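PDB 5HMQ: 4-hydroxyphenylpyruvate dioxygenase from Pseudomonas putida, which catalyses the metal-dependent dehydration of 3-dehydroshikimate to protocatechuate, a common intermediate of quinate and shikimate degradation. Local coordinates for residues F65-G70 against N103-A108; L97-S102 against G134-A139; L138-H143 against S168-S173. All coordinates share one frame; numbering follows the deposited sequence.

In the fold
The three contacts follow one another round the end of the TIM barrel at the C-termini of its strands, in the dehydratase domain. Interaction 2 pairs neighbouring barrel strands 97-101 and 132-136 and carries Glu136, a ligand of the catalytic metal. Interaction 1 joins the loops after strands 58-66 and 97-101; its centre lies about 11 Å from that of interaction 2, and Glu69 OE2 meets Tyr135 OH at 2.5 Å. Interaction 3, also about 11 Å from interaction 2 between centres, shares Leu138 and Ala139 with it and packs them against His170, whose nearest side-chain atom is about 4 Å from the magnesium. Loops 103-108 and 138-143 are tied directly, Ala108 O to His143 NE2 at 2.6 Å.

Interaction 1 (F65-G70 against N103-A108); sequences FRDFEG and NVQADA
Asp67 and Asn103 stand roughly perpendicular to one another where the loop after strand 58-66 meets the loop after strand 97-101. The carboxylate and amide planes lie only 21° apart, and Asp67 OD1 and Asn103 OD1, two acceptors, approach to 3.1 Å. Each oxygen takes a different backbone N-H of the same loop. Val104 N donates to Asp67 OD1 (2.9 Å, 165° at the hydrogen) from above the carboxylate plane, while Gln105 N donates to Asn103 OD1 in the carbonyl plane, closing an Asx turn. The second carboxylate oxygen, Asp67 OD2, is held by Gln105 NE2 at 2.8 Å, again from well above its plane; the Gln105 chain bends at its second torsion to bring its amide there, turned 77° against the carboxylate.

Glu69 and Asn103 run antiparallel past one another, so that each side chain bonds the other's backbone. With CG anti to its own N, Asn103 sends ND2 to Glu69 O at 3.0 Å. Glu69 CG is wedged between N and C, and a further bend at the second torsion folds the chain back until OE2 accepts the N-H of Asn103, N to OE2 3.0 Å. Tyr135 OH also bonds OE2, linking this pair of loops to the next barrel strand.

These loops lie at the end of the barrel where its strands reach their C-termini, and Tyr350 of the second subunit packs on Asp67. Asp67 is gripped by two neutral N-H groups, Glu69 OE2 by one N-H and the Tyr135 hydroxyl, with Asn103 using both ends of its amide. The donors on Asp67 would be expected to stabilise its ionised form and to offset the repulsion between its OD1 and the Asn103 oxygen.

Interaction 2 (L97-S102 against G134-A139); sequences LVLVCS and GYEALA. With MG (magnesium ion), chain K.
Strands 97-101 and 132-136 run parallel, their short segments crossing at -29° and 4.6 Å apart at closest approach, with Gly134 and Glu136 each giving both N-H and C=O to strand 97-101 and Ser102. Gly134 N to Val98 O, Val100 N to Gly134 O and Glu136 N to Val100 O are nearly straight; Ser102 N to Glu136 O is more bent (133°). Beyond the last bridge Ser102 takes over: OG, held between N and carbonyl carbon (chi1 56°), accepts the N-H of Leu138, N to OG 2.9 Å, and is also bonded to Val144 O. The two strands form a beta-alpha-beta crossover of the TIM barrel, joined through helix 112-128. Leu99, Cys101 and Glu136 point to the barrel interior. Glu136 extends from a CG anti to N and binds magnesium through OE1 at 2.1 Å, beside Asp167, Gln193, Glu241 and two waters. Its other oxygen, OE2, lies against Leu99 CD2 (3.4 Å) and Cys101 CB, an apolar flank to the metal ligand. On the face turned to the helices, Tyr135 CD1 sits 3.3 Å from Val100 O, with Val100 CG1 next to it, and the phenol reaches past Ser102 to bond Glu69. Leu138 CG packs on Cys101 CB at 3.7 Å.

Interaction 3 (L138-H143 against S168-S173); sequences LAWGRH and SFHTLS
His170, on the short helix 168-172, supplies the dense part of this contact. Its CG stands anti to the carbonyl carbon (chi1 -70°), which directs the imidazole against the first residues of the turn Leu138-Gly141. Leu138 CA lies over one ring face, a CH-pi contact 4.0 Å from the ring centroid and 16° off the normal. The Leu138 side chain runs alongside the histidine in the same direction, CD2 reaching NE2 at 3.4 Å. At the other ring nitrogen, Ala139 N lies 3.1 Å from His170 ND1, and Ala139 CB rests against the same atom. Trp140 meets the ring at its edge: CE1 of His170 is 3.5 Å from Trp140 CH2, and the imidazole edge is turned toward the face of the six-membered indole ring in an offset edge-to-face pair, planes 64° apart.

The turn is a type I beta turn, closed by Gly141 N to Leu138 O. The contact joins the loop after strand 132-136 of the TIM barrel to the short helix that follows strand 162-167, which ends in the metal ligand Asp167. His170 is not itself a ligand but sits beside the site, nearest side-chain atoms about 3 Å from Asp167.

Packing thins toward the end of the helix, where Ser173 OG comes only to 3.9 Å from Ala139 CB and instead donates to Phe169 O, an acceptor it shares with Ser173 N. Only the tip of Trp140 (CZ3, CH2) joins the tight part; the residue as a whole is partly exposed, its indole folded back under Leu138 CB and touched by Leu205 of helix 204-211.

Interaction 1 (F65-G70 against N103-A108)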
loop_
_atom_site.group_PDB
_atom_site.type_symbol
_atom_site.label_atom_id
_atom_site.label_comp_id
_atom_site.label_asym_id
_atom_site.label_seq_id
_atom_site.Cartn_x
_atom_site.Cartn_y
_atom_site.Cartn_z
ATOM N N PHE C 65 19.626 13.118 18.206
ATOM C CA PHE C 65 21.026 13.212 18.609
ATOM C C PHE C 65 21.316 12.031 19.527
ATOM O O PHE C 65 20.825 11.985 20.660
ATOM C CB PHE C 65 21.313 14.546 19.296
ATOM C CG PHE C 65 22.777 14.828 19.486
ATOM C CD1 PHE C 65 23.467 14.294 20.563
ATOM C CD2 PHE C 65 23.468 15.609 18.576
ATOM C CE1 PHE C 65 24.814 14.551 20.739
ATOM C CE2 PHE C 65 24.816 15.867 18.744
ATOM C CZ PHE C 65 25.490 15.336 19.827
ATOM N N ARG C 66 22.111 11.082 19.041
ATOM C CA ARG C 66 22.257 9.785 19.682
ATOM C C ARG C 66 23.533 9.722 20.511
ATOM O O ARG C 66 24.515 10.414 20.230
ATOM C CB ARG C 66 22.280 8.669 18.635
ATOM C CG ARG C 66 21.064 8.641 17.726
ATOM C CD ARG C 66 21.226 7.610 16.615
ATOM N NE ARG C 66 20.123 7.664 15.660
ATOM C CZ ARG C 66 18.970 7.019 15.801
ATOM N NH1 ARG C 66 18.757 6.263 16.868
ATOM N NH2 ARG C 66 18.029 7.137 14.875
ATOM N N ASP C 67 23.500 8.868 21.536
ATOM C CA ASP C 67 24.666 8.470 22.320
ATOM C C ASP C 67 25.581 9.626 22.706
ATOM O O ASP C 67 26.680 9.758 22.156
ATOM C CB ASP C 67 25.472 7.420 21.549
ATOM C CG ASP C 67 24.606 6.291 21.030
ATOM O OD1 ASP C 67 23.651 5.900 21.735
ATOM O OD2 ASP C 67 24.876 5.798 19.915
ATOM N N PHE C 68 25.152 10.461 23.653
ATOM C CA PHE C 68 25.998 11.523 24.187
ATOM C C PHE C 68 26.443 11.204 25.609
ATOM O O PHE C 68 27.636 11.015 25.853
ATOM C CB PHE C 68 25.291 12.877 24.140
ATOM C CG PHE C 68 26.105 13.992 24.729
ATOM C CD1 PHE C 68 27.068 14.641 23.973
ATOM C CD2 PHE C 68 25.928 14.374 26.051
ATOM C CE1 PHE C 68 27.827 15.660 24.520
ATOM C CE2 PHE C 68 26.684 15.388 26.603
ATOM C CZ PHE C 68 27.634 16.033 25.837
ATOM N N GLU C 69 25.513 11.143 26.560
ATOM C CA GLU C 69 25.890 11.028 27.962
ATOM C C GLU C 69 26.528 9.672 28.239
ATOM O O GLU C 69 26.065 8.632 27.761
ATOM C CB GLU C 69 24.672 11.248 28.867
ATOM C CG GLU C 69 23.674 10.097 28.929
ATOM C CD GLU C 69 22.773 10.018 27.712
ATOM O OE1 GLU C 69 22.904 10.869 26.808
ATOM O OE2 GLU C 69 21.936 9.092 27.658
ATOM N N GLY C 70 27.620 9.693 28.994
ATOM C CA GLY C 70 28.264 8.472 29.423
ATOM C C GLY C 70 29.178 7.829 28.406
ATOM O O GLY C 70 29.605 6.689 28.619
ATOM N N ASN C 103 21.589 6.910 25.614
ATOM C CA ASN C 103 22.671 6.142 25.011
ATOM C C ASN C 103 22.293 4.670 24.891
ATOM O O ASN C 103 21.669 4.095 25.785
ATOM C CB ASN C 103 23.942 6.289 25.851
ATOM C CG ASN C 103 25.207 6.096 25.039
ATOM O OD1 ASN C 103 25.298 5.182 24.220
ATOM N ND2 ASN C 103 26.197 6.949 25.274
ATOM N N VAL C 104 22.685 4.058 23.777
ATOM C CA VAL C 104 22.449 2.637 23.552
ATOM C C VAL C 104 23.733 1.832 23.435
ATOM O O VAL C 104 23.661 0.594 23.374
ATOM C CB VAL C 104 21.569 2.399 22.304
ATOM C CG1 VAL C 104 20.238 3.118 22.448
ATOM C CG2 VAL C 104 22.297 2.851 21.043
ATOM N N GLN C 105 24.898 2.476 23.404
ATOM C CA GLN C 105 26.152 1.747 23.275
ATOM C C GLN C 105 26.347 0.807 24.460
ATOM O O GLN C 105 25.967 1.111 25.594
ATOM C CB GLN C 105 27.325 2.722 23.183
ATOM C CG GLN C 105 27.243 3.681 22.005
ATOM C CD GLN C 105 27.249 2.972 20.667
ATOM O OE1 GLN C 105 28.064 2.084 20.421
ATOM N NE2 GLN C 105 26.337 3.369 19.787
ATOM N N ALA C 106 26.952 -0.350 24.188
ATOM C CA ALA C 106 27.153 -1.338 25.244
ATOM C C ALA C 106 28.233 -0.902 26.224
ATOM O O ALA C 106 28.160 -1.230 27.412
ATOM C CB ALA C 106 27.500 -2.696 24.635
ATOM N N ASP C 107 29.236 -0.164 25.748
ATOM C CA ASP C 107 30.343 0.307 26.568
ATOM C C ASP C 107 30.098 1.696 27.153
ATOM O O ASP C 107 31.059 2.380 27.526
ATOM C CB ASP C 107 31.636 0.299 25.749
ATOM C CG ASP C 107 31.530 1.130 24.486
ATOM O OD1 ASP C 107 30.392 1.445 24.075
ATOM O OD2 ASP C 107 32.583 1.461 23.899
ATOM N N ALA C 108 28.839 2.115 27.256
ATOM C CA ALA C 108 28.500 3.433 27.775
ATOM C C ALA C 108 28.576 3.443 29.296
ATOM O O ALA C 108 28.239 2.456 29.957
ATOM C CB ALA C 108 27.103 3.849 27.316
#

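Interaction 2 (L97-S102 against G134-A139)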
loop_
_atom_site.group_PDB
_atom_site.type_symbol
_atom_site.label_atom_id
_atom_site.label_comp_id
_atom_site.label_asym_id
_atom_site.label_seq_id
_atom_site.Cartn_x
_atom_site.Cartn_y
_atom_site.Cartn_z
ATOM N N LEU C 97 15.202 23.615 19.574
ATOM C CA LEU C 97 15.094 22.425 20.409
ATOM C C LEU C 97 15.607 21.214 19.647
ATOM O O LEU C 97 15.232 20.999 18.490
ATOM C CB LEU C 97 13.646 22.196 20.858
ATOM C CG LEU C 97 13.396 20.982 21.755
ATOM C CD1 LEU C 97 14.179 21.091 23.056
ATOM C CD2 LEU C 97 11.907 20.820 22.036
ATOM N N VAL C 98 16.457 20.426 20.302
ATOM C CA VAL C 98 16.997 19.199 19.733
ATOM C C VAL C 98 16.715 18.054 20.697
ATOM O O VAL C 98 16.836 18.211 21.917
ATOM C CB VAL C 98 18.510 19.316 19.439
ATOM C CG1 VAL C 98 19.270 19.766 20.676
ATOM C CG2 VAL C 98 19.067 17.999 18.901
ATOM N N LEU C 99 16.315 16.910 20.147
ATOM C CA LEU C 99 16.039 15.722 20.941
ATOM C C LEU C 99 17.315 14.906 21.100
ATOM O O LEU C 99 17.974 14.571 20.111
ATOM C CB LEU C 99 14.939 14.878 20.289
ATOM C CG LEU C 99 14.404 13.631 21.010
ATOM C CD1 LEU C 99 12.966 13.373 20.594
ATOM C CD2 LEU C 99 15.251 12.392 20.740
ATOM N N VAL C 100 17.657 14.594 22.343
ATOM C CA VAL C 100 18.772 13.716 22.666
ATOM C C VAL C 100 18.176 12.435 23.230
ATOM O O VAL C 100 17.544 12.452 24.294
ATOM C CB VAL C 100 19.746 14.364 23.660
ATOM C CG1 VAL C 100 20.773 13.348 24.143
ATOM C CG2 VAL C 100 20.433 15.566 23.029
ATOM N N CYS C 101 18.357 11.326 22.519
ATOM C CA CYS C 101 17.843 10.046 22.980
ATOM C C CYS C 101 18.926 9.302 23.752
ATOM O O CYS C 101 20.116 9.396 23.442
ATOM C CB CYS C 101 17.333 9.199 21.810
ATOM S SG CYS C 101 18.436 9.093 20.387
ATOM N N SER C 102 18.494 8.566 24.771
ATOM C CA SER C 102 19.427 7.977 25.722
ATOM C C SER C 102 20.400 7.030 25.027
ATOM O O SER C 102 20.093 6.430 23.993
ATOM C CB SER C 102 18.661 7.240 26.823
ATOM O OG SER C 102 17.783 6.268 26.281
ATOM N N GLY C 134 16.267 18.502 24.771
ATOM C CA GLY C 134 15.207 17.639 25.255
ATOM C C GLY C 134 15.667 16.197 25.337
ATOM O O GLY C 134 16.028 15.601 24.320
ATOM N N TYR C 135 15.661 15.627 26.539
ATOM C CA TYR C 135 16.227 14.309 26.795
ATOM C C TYR C 135 15.117 13.262 26.754
ATOM O O TYR C 135 14.145 13.354 27.511
ATOM C CB TYR C 135 16.944 14.297 28.145
ATOM C CG TYR C 135 17.771 13.061 28.427
ATOM C CD1 TYR C 135 18.559 12.482 27.438
ATOM C CD2 TYR C 135 17.786 12.492 29.693
ATOM C CE1 TYR C 135 19.325 11.356 27.703
ATOM C CE2 TYR C 135 18.545 11.370 29.966
ATOM C CZ TYR C 135 19.314 10.807 28.969
ATOM O OH TYR C 135 20.071 9.690 29.247
ATOM N N GLU C 136 15.265 12.276 25.870
ATOM C CA GLU C 136 14.280 11.218 25.678
ATOM C C GLU C 136 14.909 9.870 25.996
ATOM O O GLU C 136 16.023 9.580 25.548
ATOM C CB GLU C 136 13.750 11.204 24.240
ATOM C CG GLU C 136 12.800 10.049 23.941
ATOM C CD GLU C 136 12.649 9.782 22.455
ATOM O OE1 GLU C 136 11.502 9.778 21.959
ATOM O OE2 GLU C 136 13.684 9.594 21.782
ATOM N N ALA C 137 14.197 9.050 26.764
ATOM C CA ALA C 137 14.632 7.690 27.057
ATOM C C ALA C 137 14.133 6.750 25.968
ATOM O O ALA C 137 12.926 6.675 25.708
ATOM C CB ALA C 137 14.121 7.232 28.421
ATOM N N LEU C 138 15.057 6.049 25.323
ATOM C CA LEU C 138 14.683 4.928 24.477
ATOM C C LEU C 138 14.380 3.722 25.353
ATOM O O LEU C 138 15.077 3.468 26.338
ATOM C CB LEU C 138 15.799 4.600 23.486
ATOM C CG LEU C 138 16.207 5.734 22.545
ATOM C CD1 LEU C 138 17.376 5.309 21.668
ATOM C CD2 LEU C 138 15.031 6.185 21.694
ATOM N N ALA C 139 13.327 2.981 24.998
ATOM C CA ALA C 139 12.943 1.810 25.781
ATOM C C ALA C 139 14.053 0.768 25.855
ATOM O O ALA C 139 14.027 -0.083 26.749
ATOM C CB ALA C 139 11.675 1.181 25.205
HETATM MG MG MG K . 10.567 9.323 20.181
HETATM O O HOH W 1 12.072 10.354 19.294
HETATM O O HOH W 2 11.615 7.687 19.809
#

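Interaction 3 (L138-H143 against S168-S173)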
loop_
_atom_site.group_PDB
_atom_site.type_symbol
_atom_site.label_atom_id
_atom_site.label_comp_id
_atom_site.label_asym_id
_atom_site.label_seq_id
_atom_site.Cartn_x
_atom_site.Cartn_y
_atom_site.Cartn_z
ATOM N N LEU C 138 15.057 6.049 25.323
ATOM C CA LEU C 138 14.683 4.928 24.477
ATOM C C LEU C 138 14.380 3.722 25.353
ATOM O O LEU C 138 15.077 3.468 26.338
ATOM C CB LEU C 138 15.799 4.600 23.486
ATOM C CG LEU C 138 16.207 5.734 22.545
ATOM C CD1 LEU C 138 17.376 5.309 21.668
ATOM C CD2 LEU C 138 15.031 6.185 21.694
ATOM N N ALA C 139 13.327 2.981 24.998
ATOM C CA ALA C 139 12.943 1.810 25.781
ATOM C C ALA C 139 14.053 0.768 25.855
ATOM O O ALA C 139 14.027 -0.083 26.749
ATOM C CB ALA C 139 11.675 1.181 25.205
ATOM N N TRP C 140 15.024 0.816 24.942
ATOM C CA TRP C 140 16.161 -0.094 24.947
ATOM C C TRP C 140 17.465 0.608 25.321
ATOM O O TRP C 140 18.546 0.133 24.959
ATOM C CB TRP C 140 16.297 -0.774 23.583
ATOM C CG TRP C 140 16.335 0.194 22.445
ATOM C CD1 TRP C 140 17.443 0.751 21.879
ATOM C CD2 TRP C 140 15.210 0.723 21.733
ATOM N NE1 TRP C 140 17.079 1.595 20.857
ATOM C CE2 TRP C 140 15.712 1.599 20.751
ATOM C CE3 TRP C 140 13.825 0.543 21.833
ATOM C CZ2 TRP C 140 14.881 2.287 19.866
ATOM C CZ3 TRP C 140 13.001 1.229 20.959
ATOM C CH2 TRP C 140 13.532 2.090 19.986
ATOM N N GLY C 141 17.380 1.732 26.029
ATOM C CA GLY C 141 18.586 2.414 26.466
ATOM C C GLY C 141 19.430 1.550 27.384
ATOM O O GLY C 141 18.920 0.756 28.177
ATOM N N ARG C 142 20.750 1.717 27.270
ATOM C CA ARG C 142 21.672 0.904 28.060
ATOM C C ARG C 142 21.545 1.181 29.554
ATOM O O ARG C 142 21.527 0.247 30.363
ATOM C CB ARG C 142 23.107 1.132 27.589
ATOM C CG ARG C 142 24.108 0.337 28.388
ATOM C CD ARG C 142 24.121 -1.127 28.009
ATOM N NE ARG C 142 25.220 -1.818 28.676
ATOM C CZ ARG C 142 25.212 -2.153 29.964
ATOM N NH1 ARG C 142 24.165 -1.862 30.727
ATOM N NH2 ARG C 142 26.255 -2.781 30.494
ATOM N N HIS C 143 21.465 2.450 29.941
ATOM C CA HIS C 143 21.338 2.826 31.344
ATOM C C HIS C 143 20.074 3.609 31.657
ATOM O O HIS C 143 19.607 3.564 32.796
ATOM C CB HIS C 143 22.552 3.653 31.797
ATOM C CG HIS C 143 23.865 2.953 31.631
ATOM N ND1 HIS C 143 24.194 1.815 32.334
ATOM C CD2 HIS C 143 24.931 3.230 30.842
ATOM C CE1 HIS C 143 25.407 1.421 31.987
ATOM N NE2 HIS C 143 25.876 2.263 31.083
ATOM N N SER C 168 5.153 8.336 24.013
ATOM C CA SER C 168 4.158 7.407 24.541
ATOM C C SER C 168 4.533 5.955 24.275
ATOM O O SER C 168 4.240 5.083 25.102
ATOM C CB SER C 168 2.779 7.714 23.955
ATOM O OG SER C 168 2.767 7.538 22.551
ATOM N N PHE C 169 5.186 5.664 23.149
ATOM C CA PHE C 169 5.546 4.277 22.877
ATOM C C PHE C 169 6.625 3.790 23.835
ATOM O O PHE C 169 6.517 2.696 24.398
ATOM C CB PHE C 169 6.009 4.094 21.430
ATOM C CG PHE C 169 6.371 2.669 21.105
ATOM C CD1 PHE C 169 7.633 2.170 21.397
ATOM C CD2 PHE C 169 5.435 1.816 20.545
ATOM C CE1 PHE C 169 7.951 0.856 21.130
ATOM C CE2 PHE C 169 5.754 0.502 20.266
ATOM C CZ PHE C 169 7.014 0.023 20.556
ATOM N N HIS C 170 7.685 4.581 24.019
ATOM C CA HIS C 170 8.790 4.145 24.870
ATOM C C HIS C 170 8.331 3.894 26.299
ATOM O O HIS C 170 8.887 3.030 26.986
ATOM C CB HIS C 170 9.917 5.179 24.846
ATOM C CG HIS C 170 10.650 5.246 23.542
ATOM N ND1 HIS C 170 11.259 4.148 22.971
ATOM C CD2 HIS C 170 10.876 6.281 22.697
ATOM C CE1 HIS C 170 11.826 4.504 21.832
ATOM N NE2 HIS C 170 11.608 5.792 21.643
ATOM N N THR C 171 7.321 4.631 26.762
ATOM C CA THR C 171 6.806 4.424 28.109
ATOM C C THR C 171 5.842 3.243 28.164
ATOM O O THR C 171 5.973 2.367 29.025
ATOM C CB THR C 171 6.123 5.699 28.610
ATOM O OG1 THR C 171 7.099 6.741 28.741
ATOM C CG2 THR C 171 5.460 5.454 29.960
ATOM N N LEU C 172 4.863 3.204 27.260
ATOM C CA LEU C 172 3.818 2.188 27.335
ATOM C C LEU C 172 4.258 0.825 26.807
ATOM O O LEU C 172 3.663 -0.187 27.191
ATOM C CB LEU C 172 2.570 2.661 26.587
ATOM C CG LEU C 172 1.891 3.906 27.167
ATOM C CD1 LEU C 172 0.593 4.211 26.436
ATOM C CD2 LEU C 172 1.640 3.732 28.658
ATOM N N SER C 173 5.283 0.768 25.948
ATOM C CA SER C 173 5.764 -0.530 25.478
ATOM C C SER C 173 6.404 -1.331 26.603
ATOM O O SER C 173 6.385 -2.566 26.572
ATOM C CB SER C 173 6.761 -0.351 24.334
ATOM O OG SER C 173 7.922 0.334 24.772
#